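Local coordinates for histidine acid phosphatase (PDB 6RXD), which probably hydrolyses phosphate groups from inositol polyphosphates such as phytate, and from 2,3-bisphosphoglycerate, as a member of the histidine acid phosphatase family, at residues G71-I77 with S246-T250; M62-A66 with F249-F253; G130-Y135 with L162-S167; G147-E151 with N177-F181; G226-I231 with S422-Y427. One frame throughout, in Å; residues are numbered along the deposited sequence.

Interaction 1. Residues G71-I77 with S246-T250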
# COMPACT_ATOMS: atom_id res chain seq x y z
N GLY A 71 -28.66 -23.66 9.80
CA GLY A 71 -27.90 -22.71 10.60
C GLY A 71 -28.00 -21.25 10.19
O GLY A 71 -27.36 -20.40 10.81
N PHE A 72 -28.76 -20.93 9.15
CA PHE A 72 -28.99 -19.54 8.81
C PHE A 72 -30.20 -19.01 9.56
O PHE A 72 -31.12 -19.77 9.89
CB PHE A 72 -29.22 -19.36 7.30
CG PHE A 72 -27.96 -19.45 6.48
CD1 PHE A 72 -27.05 -18.40 6.49
CD2 PHE A 72 -27.67 -20.58 5.74
CE1 PHE A 72 -25.88 -18.47 5.74
CE2 PHE A 72 -26.51 -20.66 4.99
CZ PHE A 72 -25.61 -19.60 4.98
N LYS A 73 -30.22 -17.71 9.83
CA LYS A 73 -31.34 -17.11 10.55
C LYS A 73 -32.65 -17.09 9.75
O LYS A 73 -33.74 -17.12 10.33
CB LYS A 73 -30.99 -15.71 11.04
CG LYS A 73 -30.06 -15.73 12.25
CD LYS A 73 -30.25 -14.49 13.12
CE LYS A 73 -29.76 -14.73 14.55
NZ LYS A 73 -29.48 -13.44 15.24
N SER A 74 -32.53 -17.06 8.42
CA SER A 74 -33.71 -17.14 7.55
C SER A 74 -33.32 -17.59 6.15
O SER A 74 -32.13 -17.60 5.80
CB SER A 74 -34.43 -15.79 7.47
OG SER A 74 -33.72 -14.89 6.63
N GLU A 75 -34.33 -17.97 5.36
CA GLU A 75 -34.12 -18.36 3.97
C GLU A 75 -33.61 -17.20 3.14
O GLU A 75 -32.74 -17.37 2.28
CB GLU A 75 -35.43 -18.88 3.37
CG GLU A 75 -35.80 -20.27 3.82
CD GLU A 75 -34.93 -21.33 3.18
OE1 GLU A 75 -34.66 -21.23 1.97
OE2 GLU A 75 -34.51 -22.27 3.90
N ALA A 76 -34.15 -16.01 3.37
CA ALA A 76 -33.67 -14.82 2.67
C ALA A 76 -32.21 -14.51 3.02
O ALA A 76 -31.43 -14.14 2.16
CB ALA A 76 -34.57 -13.61 2.96
N ILE A 77 -31.86 -14.65 4.30
CA ILE A 77 -30.48 -14.41 4.74
C ILE A 77 -29.50 -15.43 4.13
O ILE A 77 -28.40 -15.06 3.69
CB ILE A 77 -30.42 -14.40 6.29
CG1 ILE A 77 -30.98 -13.07 6.80
CG2 ILE A 77 -29.00 -14.63 6.80
CD1 ILE A 77 -31.21 -13.03 8.32
N SER A 246 -23.73 -13.12 14.01
CA SER A 246 -25.09 -13.40 14.48
C SER A 246 -26.16 -12.76 13.59
O SER A 246 -27.34 -13.07 13.73
CB SER A 246 -25.29 -12.99 15.94
OG SER A 246 -25.19 -11.59 16.08
N GLN A 247 -25.75 -11.87 12.68
CA GLN A 247 -26.65 -11.30 11.68
C GLN A 247 -27.05 -12.34 10.67
O GLN A 247 -28.06 -12.20 9.97
CB GLN A 247 -25.92 -10.23 10.87
CG GLN A 247 -25.46 -9.03 11.62
CD GLN A 247 -24.78 -8.05 10.70
OE1 GLN A 247 -25.43 -7.17 10.13
NE2 GLN A 247 -23.48 -8.21 10.53
N ILE A 248 -26.23 -13.37 10.54
CA ILE A 248 -26.37 -14.34 9.47
C ILE A 248 -26.71 -15.72 10.02
O ILE A 248 -27.60 -16.41 9.50
CB ILE A 248 -25.05 -14.43 8.67
CG1 ILE A 248 -24.74 -13.08 8.02
CG2 ILE A 248 -25.11 -15.54 7.63
CD1 ILE A 248 -23.24 -12.81 7.86
N PHE A 249 -26.02 -16.13 11.08
CA PHE A 249 -26.11 -17.50 11.56
C PHE A 249 -26.82 -17.57 12.90
O PHE A 249 -26.75 -16.62 13.69
CB PHE A 249 -24.71 -18.11 11.72
CG PHE A 249 -23.91 -18.16 10.44
CD1 PHE A 249 -24.12 -19.17 9.51
CD2 PHE A 249 -22.96 -17.18 10.17
CE1 PHE A 249 -23.39 -19.21 8.33
CE2 PHE A 249 -22.21 -17.21 8.99
CZ PHE A 249 -22.43 -18.23 8.07
N THR A 250 -27.47 -18.70 13.17
CA THR A 250 -28.18 -18.87 14.44
C THR A 250 -27.23 -19.03 15.61
O THR A 250 -26.08 -19.43 15.44
CB THR A 250 -29.10 -20.10 14.43
OG1 THR A 250 -28.32 -21.30 14.34
CG2 THR A 250 -30.08 -20.04 13.27

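Interaction 2. Residues M62-A66 with F249-F253. With ZN (zinc ion), chain C.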
# COMPACT_ATOMS: atom_id res chain seq x y z
N MET A 62 -18.56 -22.96 4.79
CA MET A 62 -19.33 -22.74 6.01
C MET A 62 -20.82 -22.60 5.66
O MET A 62 -21.69 -23.15 6.34
CB MET A 62 -18.82 -21.49 6.73
CG MET A 62 -19.54 -21.15 8.03
SD MET A 62 -18.75 -19.71 8.79
CE MET A 62 -19.65 -19.64 10.33
N ALA A 63 -21.09 -21.90 4.56
CA ALA A 63 -22.45 -21.66 4.12
C ALA A 63 -23.13 -22.96 3.75
O ALA A 63 -24.32 -23.15 4.04
CB ALA A 63 -22.47 -20.69 2.94
N GLU A 64 -22.39 -23.86 3.11
CA GLU A 64 -22.97 -25.14 2.69
C GLU A 64 -23.37 -25.96 3.92
O GLU A 64 -24.43 -26.61 3.93
CB GLU A 64 -21.99 -25.89 1.78
CG GLU A 64 -21.81 -25.23 0.42
CD GLU A 64 -20.54 -25.63 -0.29
OE1 GLU A 64 -19.68 -26.30 0.32
OE2 GLU A 64 -20.38 -25.25 -1.47
N THR A 65 -22.55 -25.93 4.96
CA THR A 65 -22.87 -26.63 6.20
C THR A 65 -24.08 -26.00 6.90
O THR A 65 -24.98 -26.69 7.37
CB THR A 65 -21.65 -26.66 7.13
OG1 THR A 65 -20.61 -27.41 6.50
CG2 THR A 65 -22.00 -27.31 8.46
N ALA A 66 -24.10 -24.67 6.96
CA ALA A 66 -25.25 -23.97 7.53
C ALA A 66 -26.55 -24.30 6.79
O ALA A 66 -27.60 -24.46 7.40
CB ALA A 66 -25.01 -22.46 7.53
N PHE A 249 -26.02 -16.13 11.08
CA PHE A 249 -26.11 -17.50 11.56
C PHE A 249 -26.82 -17.57 12.90
O PHE A 249 -26.75 -16.62 13.69
CB PHE A 249 -24.71 -18.11 11.72
CG PHE A 249 -23.91 -18.16 10.44
CD1 PHE A 249 -24.12 -19.17 9.51
CD2 PHE A 249 -22.96 -17.18 10.17
CE1 PHE A 249 -23.39 -19.21 8.33
CE2 PHE A 249 -22.21 -17.21 8.99
CZ PHE A 249 -22.43 -18.23 8.07
N THR A 250 -27.47 -18.70 13.17
CA THR A 250 -28.18 -18.87 14.44
C THR A 250 -27.23 -19.03 15.61
O THR A 250 -26.08 -19.43 15.44
CB THR A 250 -29.10 -20.10 14.43
OG1 THR A 250 -28.32 -21.30 14.34
CG2 THR A 250 -30.08 -20.04 13.27
N GLU A 251 -27.73 -18.75 16.81
CA GLU A 251 -26.95 -18.94 18.03
C GLU A 251 -26.50 -20.37 18.17
O GLU A 251 -25.36 -20.65 18.54
CB GLU A 251 -27.81 -18.57 19.24
CG GLU A 251 -28.15 -17.10 19.33
CD GLU A 251 -26.94 -16.22 19.52
OE1 GLU A 251 -25.88 -16.70 20.00
OE2 GLU A 251 -27.07 -15.04 19.20
N GLU A 252 -27.41 -21.29 17.88
CA GLU A 252 -27.13 -22.71 17.96
C GLU A 252 -26.00 -23.12 17.01
O GLU A 252 -25.11 -23.89 17.37
CB GLU A 252 -28.41 -23.49 17.67
CG GLU A 252 -28.26 -24.99 17.62
CD GLU A 252 -29.58 -25.67 17.27
OE1 GLU A 252 -30.12 -25.38 16.18
OE2 GLU A 252 -30.07 -26.47 18.08
N PHE A 253 -26.02 -22.59 15.79
CA PHE A 253 -24.96 -22.90 14.83
C PHE A 253 -23.62 -22.35 15.31
O PHE A 253 -22.60 -23.05 15.31
CB PHE A 253 -25.33 -22.31 13.47
CG PHE A 253 -24.40 -22.71 12.35
CD1 PHE A 253 -23.37 -21.88 11.97
CD2 PHE A 253 -24.58 -23.91 11.68
CE1 PHE A 253 -22.51 -22.23 10.92
CE2 PHE A 253 -23.74 -24.28 10.64
CZ PHE A 253 -22.71 -23.43 10.26
ZN ZN C . -25.48 -13.74 20.00

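Interaction 3. Residues G130-Y135 with L162-S167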
# COMPACT_ATOMS: atom_id res chain seq x y z
N GLY A 130 15.39 17.12 -24.50
CA GLY A 130 15.90 15.77 -24.40
C GLY A 130 15.93 15.19 -23.00
O GLY A 130 16.65 14.23 -22.73
N GLY A 131 15.14 15.76 -22.09
CA GLY A 131 15.09 15.26 -20.73
C GLY A 131 14.44 13.89 -20.72
O GLY A 131 13.52 13.66 -21.50
N THR A 132 14.92 12.99 -19.87
CA THR A 132 14.39 11.62 -19.88
C THR A 132 13.65 11.25 -18.60
O THR A 132 13.88 11.82 -17.53
CB THR A 132 15.48 10.57 -20.19
OG1 THR A 132 16.47 10.60 -19.15
CG2 THR A 132 16.15 10.87 -21.53
N ILE A 133 12.76 10.27 -18.74
CA ILE A 133 11.94 9.80 -17.62
C ILE A 133 12.33 8.36 -17.28
O ILE A 133 12.42 7.51 -18.18
CB ILE A 133 10.46 9.83 -18.01
CG1 ILE A 133 10.00 11.27 -18.28
CG2 ILE A 133 9.59 9.18 -16.93
CD1 ILE A 133 8.57 11.37 -18.80
N ALA A 134 12.57 8.07 -16.01
CA ALA A 134 12.90 6.70 -15.60
C ALA A 134 11.73 6.08 -14.87
O ALA A 134 11.26 6.63 -13.87
CB ALA A 134 14.15 6.69 -14.71
N TYR A 135 11.25 4.94 -15.36
CA TYR A 135 10.21 4.18 -14.69
C TYR A 135 10.85 3.00 -13.98
O TYR A 135 11.70 2.32 -14.56
CB TYR A 135 9.19 3.66 -15.71
CG TYR A 135 8.22 4.70 -16.22
CD1 TYR A 135 7.14 5.10 -15.45
CD2 TYR A 135 8.38 5.27 -17.48
CE1 TYR A 135 6.24 6.04 -15.90
CE2 TYR A 135 7.48 6.22 -17.95
CZ TYR A 135 6.42 6.59 -17.15
OH TYR A 135 5.51 7.53 -17.58
N LEU A 162 6.01 12.67 -24.65
CA LEU A 162 7.14 12.19 -23.84
C LEU A 162 7.46 10.72 -24.06
O LEU A 162 8.36 10.17 -23.42
CB LEU A 162 6.91 12.46 -22.34
CG LEU A 162 7.17 13.87 -21.80
CD1 LEU A 162 8.58 14.33 -22.12
CD2 LEU A 162 6.15 14.86 -22.34
N ILE A 163 6.75 10.07 -24.99
CA ILE A 163 7.00 8.67 -25.29
C ILE A 163 8.45 8.40 -25.74
O ILE A 163 9.05 7.39 -25.37
CB ILE A 163 5.99 8.16 -26.35
CG1 ILE A 163 4.60 8.01 -25.71
CG2 ILE A 163 6.45 6.85 -26.97
CD1 ILE A 163 3.50 7.76 -26.73
N GLY A 164 9.02 9.32 -26.51
CA GLY A 164 10.39 9.16 -26.96
C GLY A 164 11.41 9.58 -25.91
O GLY A 164 12.61 9.51 -26.15
N ASN A 165 10.92 10.02 -24.75
CA ASN A 165 11.80 10.49 -23.67
C ASN A 165 11.94 9.52 -22.50
O ASN A 165 12.28 9.93 -21.40
CB ASN A 165 11.28 11.83 -23.11
CG ASN A 165 11.37 12.96 -24.11
OD1 ASN A 165 10.59 13.03 -25.05
ND2 ASN A 165 12.31 13.87 -23.88
N VAL A 166 11.65 8.24 -22.72
CA VAL A 166 11.73 7.27 -21.63
C VAL A 166 13.11 6.61 -21.61
O VAL A 166 13.60 6.18 -22.65
CB VAL A 166 10.65 6.18 -21.76
CG1 VAL A 166 10.77 5.16 -20.63
CG2 VAL A 166 9.27 6.82 -21.73
N SER A 167 13.74 6.56 -20.44
CA SER A 167 15.02 5.87 -20.31
C SER A 167 14.84 4.38 -20.54
O SER A 167 13.96 3.75 -19.94
CB SER A 167 15.63 6.11 -18.92
OG SER A 167 15.84 7.48 -18.68
O HOH W 1 12.77 3.53 -17.54

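Interaction 4. Residues G147-E151 with N177-F181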
# COMPACT_ATOMS: atom_id res chain seq x y z
N GLY A 147 2.37 0.57 -12.56
CA GLY A 147 3.21 1.50 -13.29
C GLY A 147 2.78 1.66 -14.74
O GLY A 147 2.80 2.78 -15.27
N GLU A 148 2.38 0.57 -15.37
CA GLU A 148 1.97 0.63 -16.78
C GLU A 148 0.74 1.51 -16.94
O GLU A 148 0.61 2.24 -17.92
CB GLU A 148 1.73 -0.78 -17.33
CG GLU A 148 2.99 -1.63 -17.38
CD GLU A 148 2.72 -3.09 -17.62
OE1 GLU A 148 1.56 -3.44 -17.92
OE2 GLU A 148 3.67 -3.90 -17.51
N ASN A 149 -0.17 1.44 -15.97
CA ASN A 149 -1.34 2.31 -16.01
C ASN A 149 -1.00 3.78 -15.75
O ASN A 149 -1.58 4.67 -16.38
CB ASN A 149 -2.42 1.80 -15.06
CG ASN A 149 -3.15 0.59 -15.62
OD1 ASN A 149 -3.96 0.73 -16.53
ND2 ASN A 149 -2.85 -0.59 -15.09
N PHE A 150 -0.08 4.03 -14.83
CA PHE A 150 0.42 5.37 -14.59
C PHE A 150 1.01 5.91 -15.90
O PHE A 150 0.76 7.05 -16.30
CB PHE A 150 1.48 5.31 -13.49
CG PHE A 150 2.18 6.63 -13.19
CD1 PHE A 150 1.97 7.28 -11.98
CD2 PHE A 150 3.09 7.17 -14.09
CE1 PHE A 150 2.64 8.47 -11.68
CE2 PHE A 150 3.76 8.36 -13.80
CZ PHE A 150 3.53 9.01 -12.60
N GLU A 151 1.81 5.08 -16.55
CA GLU A 151 2.47 5.47 -17.79
C GLU A 151 1.45 5.81 -18.89
O GLU A 151 1.60 6.81 -19.59
CB GLU A 151 3.42 4.35 -18.25
CG GLU A 151 4.14 4.65 -19.56
CD GLU A 151 5.10 3.55 -19.96
OE1 GLU A 151 6.18 3.88 -20.48
OE2 GLU A 151 4.78 2.36 -19.76
N ASN A 177 4.62 -5.41 -22.18
CA ASN A 177 4.00 -4.21 -21.63
C ASN A 177 4.84 -3.51 -20.57
O ASN A 177 4.69 -2.31 -20.35
CB ASN A 177 2.61 -4.53 -21.07
CG ASN A 177 1.64 -4.99 -22.14
OD1 ASN A 177 1.89 -4.80 -23.33
ND2 ASN A 177 0.54 -5.60 -21.73
N GLY A 178 5.72 -4.27 -19.93
CA GLY A 178 6.57 -3.70 -18.89
C GLY A 178 7.98 -3.35 -19.31
O GLY A 178 8.85 -3.15 -18.45
N LYS A 179 8.22 -3.26 -20.62
CA LYS A 179 9.57 -3.01 -21.15
C LYS A 179 10.21 -1.69 -20.70
O LYS A 179 11.44 -1.55 -20.77
CB LYS A 179 9.57 -3.08 -22.68
CG LYS A 179 8.77 -1.96 -23.35
CD LYS A 179 8.97 -1.94 -24.88
CE LYS A 179 8.35 -3.17 -25.54
NZ LYS A 179 6.87 -3.21 -25.39
N ASP A 180 9.41 -0.73 -20.26
CA ASP A 180 9.96 0.56 -19.87
C ASP A 180 10.38 0.61 -18.41
O ASP A 180 10.95 1.61 -17.96
CB ASP A 180 8.96 1.69 -20.16
CG ASP A 180 8.76 1.92 -21.64
OD1 ASP A 180 9.61 1.49 -22.44
OD2 ASP A 180 7.75 2.55 -22.01
N PHE A 181 10.12 -0.47 -17.68
CA PHE A 181 10.33 -0.48 -16.23
C PHE A 181 11.62 -1.15 -15.79
O PHE A 181 11.82 -2.34 -16.01
CB PHE A 181 9.11 -1.11 -15.54
CG PHE A 181 7.92 -0.21 -15.57
CD1 PHE A 181 7.64 0.61 -14.49
CD2 PHE A 181 7.13 -0.13 -16.70
CE1 PHE A 181 6.56 1.48 -14.53
CE2 PHE A 181 6.04 0.73 -16.75
CZ PHE A 181 5.77 1.55 -15.66
O HOH W 2 0.48 -5.84 -18.54
O HOH W 3 6.38 -0.26 -20.11

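Interaction 5. Residues G226-I231 with S422-Y427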
# COMPACT_ATOMS: atom_id res chain seq x y z
N GLY A 226 4.88 -10.64 21.91
CA GLY A 226 4.02 -10.50 23.07
C GLY A 226 2.86 -9.55 22.83
O GLY A 226 1.74 -9.82 23.25
N ALA A 227 3.13 -8.43 22.16
CA ALA A 227 2.10 -7.45 21.87
C ALA A 227 1.04 -8.06 20.96
O ALA A 227 -0.16 -7.82 21.12
CB ALA A 227 2.70 -6.19 21.24
N GLU A 228 1.50 -8.83 19.98
CA GLU A 228 0.58 -9.46 19.04
C GLU A 228 -0.27 -10.52 19.71
O GLU A 228 -1.44 -10.69 19.35
CB GLU A 228 1.33 -10.00 17.81
CG GLU A 228 1.78 -8.88 16.88
CD GLU A 228 2.45 -9.36 15.61
OE1 GLU A 228 2.73 -10.57 15.49
OE2 GLU A 228 2.70 -8.50 14.72
N LYS A 229 0.30 -11.25 20.67
CA LYS A 229 -0.50 -12.19 21.46
C LYS A 229 -1.59 -11.46 22.25
O LYS A 229 -2.75 -11.87 22.26
CB LYS A 229 0.38 -13.01 22.42
CG LYS A 229 -0.46 -13.83 23.41
CD LYS A 229 0.38 -14.69 24.34
CE LYS A 229 -0.53 -15.53 25.23
NZ LYS A 229 -1.59 -16.22 24.43
N THR A 230 -1.20 -10.36 22.90
CA THR A 230 -2.16 -9.55 23.65
C THR A 230 -3.30 -9.11 22.74
O THR A 230 -4.48 -9.19 23.10
CB THR A 230 -1.47 -8.32 24.27
OG1 THR A 230 -0.55 -8.77 25.29
CG2 THR A 230 -2.49 -7.38 24.89
N ILE A 231 -2.95 -8.66 21.54
CA ILE A 231 -3.96 -8.18 20.61
C ILE A 231 -4.80 -9.34 20.08
O ILE A 231 -6.03 -9.22 19.96
CB ILE A 231 -3.30 -7.34 19.50
CG1 ILE A 231 -2.90 -5.98 20.10
CG2 ILE A 231 -4.24 -7.15 18.31
CD1 ILE A 231 -2.11 -5.09 19.20
N SER A 422 6.25 -2.35 25.52
CA SER A 422 5.42 -3.16 26.40
C SER A 422 4.69 -4.23 25.61
O SER A 422 4.33 -4.01 24.46
CB SER A 422 4.40 -2.26 27.11
OG SER A 422 3.56 -3.01 27.98
N THR A 423 4.47 -5.39 26.23
CA THR A 423 3.67 -6.44 25.59
C THR A 423 2.21 -6.38 26.02
O THR A 423 1.37 -7.11 25.49
CB THR A 423 4.20 -7.83 25.89
OG1 THR A 423 4.27 -8.02 27.31
CG2 THR A 423 5.58 -8.01 25.29
N THR A 424 1.90 -5.50 26.97
CA THR A 424 0.53 -5.35 27.47
C THR A 424 -0.07 -3.96 27.18
O THR A 424 -1.25 -3.85 26.85
CB THR A 424 0.44 -5.66 28.97
OG1 THR A 424 1.30 -4.77 29.69
CG2 THR A 424 0.87 -7.09 29.25
N ASP A 425 0.74 -2.92 27.31
CA ASP A 425 0.33 -1.56 26.97
C ASP A 425 0.59 -1.36 25.48
O ASP A 425 1.59 -0.75 25.08
CB ASP A 425 1.15 -0.55 27.81
CG ASP A 425 0.73 0.90 27.60
OD1 ASP A 425 -0.31 1.16 26.95
OD2 ASP A 425 1.45 1.78 28.11
N VAL A 426 -0.30 -1.90 24.65
CA VAL A 426 -0.06 -2.02 23.22
C VAL A 426 -0.70 -0.91 22.39
O VAL A 426 -1.49 -0.12 22.90
CB VAL A 426 -0.60 -3.37 22.68
CG1 VAL A 426 0.08 -4.55 23.39
CG2 VAL A 426 -2.13 -3.46 22.86
N TYR A 427 -0.33 -0.88 21.11
CA TYR A 427 -0.92 -0.01 20.10
C TYR A 427 -2.43 -0.15 20.05
O TYR A 427 -2.96 -1.26 19.90
CB TYR A 427 -0.33 -0.40 18.73
CG TYR A 427 -1.14 0.08 17.54
CD1 TYR A 427 -0.98 1.37 17.05
CD2 TYR A 427 -2.02 -0.77 16.90
CE1 TYR A 427 -1.71 1.82 15.95
CE2 TYR A 427 -2.77 -0.33 15.81
CZ TYR A 427 -2.61 0.96 15.34
OH TYR A 427 -3.35 1.37 14.24

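Interaction 1. Residues G71-I77 with S246-T250
Phe72 and Phe249 stand opposite each other in a single antiparallel beta bridge, as a non-hydrogen-bonded pair, joining the turn before helix 75-95 to the loop between helices 235-245 and 251-258. The backbone bonds flank this pair. Thr250 N donates to Gly71 O at 2.9 Å, and Lys73 N gives its hydrogen to Ile248 O, also at 2.9 Å. Between them, CA-H groups of both phenylalanines lean on the same two carbonyls.

A third polar bond comes from a side chain: Lys73 runs extended alongside the loop, its CD and CE lying near Ser246 O, and NZ ends 2.6 Å from that oxygen. Ser246 is modelled in two conformers, so this length is less certain. A lysine suits this exposed border because its methylenes can cover backbone while the ammonium remains at the surface.

The apolar contacts lie on the buried side. Both phenylalanines hold CG beside the backbone N (chi1 -76° and -60°), which sends the rings out side by side; they are nearly parallel but slid apart, Phe72 CE1 lying 3.7 Å from Phe249 CE1. Ile248 serves both: its CG2 sits over the centre of the Phe249 ring and meets the edge of Phe72 at CE1, 3.6 Å away. Ile77, on the first helical turn, sets its CG2 4.1 Å from Ile248 CG2. That turn is N-capped by Ser74, whose OG accepts from Ile77 N at 3.0 Å.

Interaction 2. Residues M62-A66 with F249-F253
Ala66 N donates to Met62 O at 2.9 Å, the helical bond that sets these two residues one turn apart on the face of helix 55-69 that meets Phe249 and Phe253. The opposing segment has its own polar bond: Thr250 OG1 accepts from Phe253 N at 3.0 Å, an N-cap at the start of helix 251-258, just after Phe249.

Met62 is fully extended, with CG anti to the backbone N (chi1 -179°), and this straight chain carries its methyl over Phe249 and up beside the edge of Phe253. CE lies over a face of Phe249, 4.0 Å from the ring centroid, while the same carbon reaches the edge of Phe253 at CE1, 3.9 Å away. The sulfur follows obliquely, SD standing 4.7 Å from the Phe249 centroid. It is a Met-aromatic contact, made here where a helix packs against the N-terminal end of another in the helical part of the fold; a long unbranched side chain ending in a methyl can reach from the helix to lie over one ring and against the edge of the next.

Ala66 takes the complementary position. Its CB meets the Phe249 edge at CE1, 3.7 Å off, and covers a face of Phe253, 4.1 Å from that centroid; the small methyl lets both rings come close to the helix. Thr65 adds CG2 at the edge of the Phe253 ring, its OG1 being held by Trp264, and Tyr262 also meets that ring. On the surface side, away from this core, Glu251 OE2 binds a zinc ion at 2.2 Å, with His242 as the other protein ligand.

Interaction 3. Residues G130-Y135 with L162-S167
Asn165 and Gly131 meet through the amide end of the asparagine: with CG beside the backbone N (chi1 -67°) the amide swings across to the strand, where Asn165 ND2 donates to Gly131 O at 2.7 Å. The bond is nearly straight, 162° at the hydrogen, and the carbonyl oxygen lies in the amide plane. A leucine in its place would probably leave Gly131 O without this donor and the start of the strand less firmly tied to the loop.

The backbones run as a parallel beta bridge centred on Ile133 and Val166. Ile133 N donates to Asn165 O at 2.7 Å, and Ser167 N to Ile133 O at 2.8 Å. Ile133 crosses Leu162 at about a right angle, CD1 touching Leu162 CB at 4.1 Å. Val166 likewise stands across Tyr135, its CG1 at the ring edge, 4.0 Å from CD2. On the other side Thr132 OG1 and Ser167 OG are weakly linked, and a water bridges Tyr135 N to Ser167 O.

Strand 132-137 lies between strands 391-398 and 181-183, parallel to both; the loop borders it before strand 181-183 takes over that edge, with Phe123 of helix 120-129 and Phe154 of helix 141-157 packing on Ile133.

Interaction 4. Residues G147-E151 with N177-F181
Gly147 lets the ring of Phe181 lie against the helix backbone: Phe181 CE1 approaches Gly147 CA to 3.6 Å, where the CB of any other residue would collide with the ring.

Next along helix 141-157, Glu148 extends beyond CG to Asn177, with CG 3.9 Å from Phe181 CE2 and its carboxylate almost perpendicular to the Asn177 amide. The link to that amide is through water: one molecule donates to Glu148 OE1 at 2.7 Å and accepts from Asn177 ND2 at 3.2 Å. The other oxygen lies near Gly178 N, which is bonded instead to Asp174. With an alanine here this water would probably lose its carboxylate acceptor and the Asn177 amide be freer to turn.

One turn on, Glu151 has CG anti to the backbone N (chi1 179°) and an extended chain, directing its carboxylate to the far end of the turn. Glu151 OE1 comes within 2.6 Å of Asp180 OD2, the carboxylate planes steeply crossed, while OE2 passes beside the Phe181 ring. A second water donates to Glu151 OE2 at 3.1 Å and to Asn177 O at 2.7 Å, and accepts from Asp180 N.

The helix links parallel strands 132-137 and 181-183 in a beta-alpha-beta crossover, the type I turn Gly178-Phe181 leading into the second. Two acids gathered here are consistent with a cation site: Glu151 and Asp180 bind zinc in a crystal structure of this protein, though not in this chain.

Interaction 5. Residues G226-I231 with S422-Y427
Val426 reaches into the side of helix 222-232 between Ala227, Thr230 and Ile231. Its CB is already 4.2 Å from Ile231 CD1, and from there the branches part. CG1, placed beside the backbone N (chi1 -60°), goes to Ala227 and Thr230, one turn apart on the helix, touching Ala227 CB at 3.8 Å and Thr230 CG2 at 4.1 Å. CG2 takes the other way, to Ile231 CG1 at 3.8 Å, the two side chains sliding past each other in opposite directions. A branched residue fits where the helix side offers a small alanine to one methyl and a larger isoleucine to the other.

The segment is shaped beforehand by an ST turn and ST motif: Ser422 OG accepts from the backbone N of Thr424. Asp425 N donates to the same Ser422 OG at 2.9 Å. The loop so folded turns Thr423 O to the helix, where Thr230 OG1 donates to it over a short 2.5 Å, close to the carbonyl direction at 159°. Beside it Thr423 sets CG2 3.7 Å from Gly226 CA, since a CB there would strike that methyl.

Helix 339-357 covers the apolar side, Tyr355 touching both Ala227 and Val426. Glu228 points away from the loop, and its carboxylate lies close to those of Glu352 and Glu356; the three bind zinc in a crystal structure of this protein, though none occupies this site here. Ile231 CD1 lies 4.0 Å from Tyr427 O, a carbonyl that accepts a hydrogen bond from Trp347 NE1.

How the interactions relate
The five contacts form two clusters and one separate site. Interactions 1 and 2, centres about 7 Å apart, share Phe249 and Thr250: one loop meets helix 55-69 and the turn leading into the next helix, 75-95. Interactions 3 and 4, about 12 Å apart, sit at the parallel part of the main sheet, on strand 132-137 and on helix 141-157 that follows it; their segments alternate along the chain, nested within the long loop closed by interactions 1 and 2. Interaction 5, centred about 35 Å from interaction 1 and 42 Å from interaction 4, brings a late loop back to a helix inside that loop. The two clusters thus tie up remote parts, one helical and one at the sheet, of a single histidine phosphatase chain.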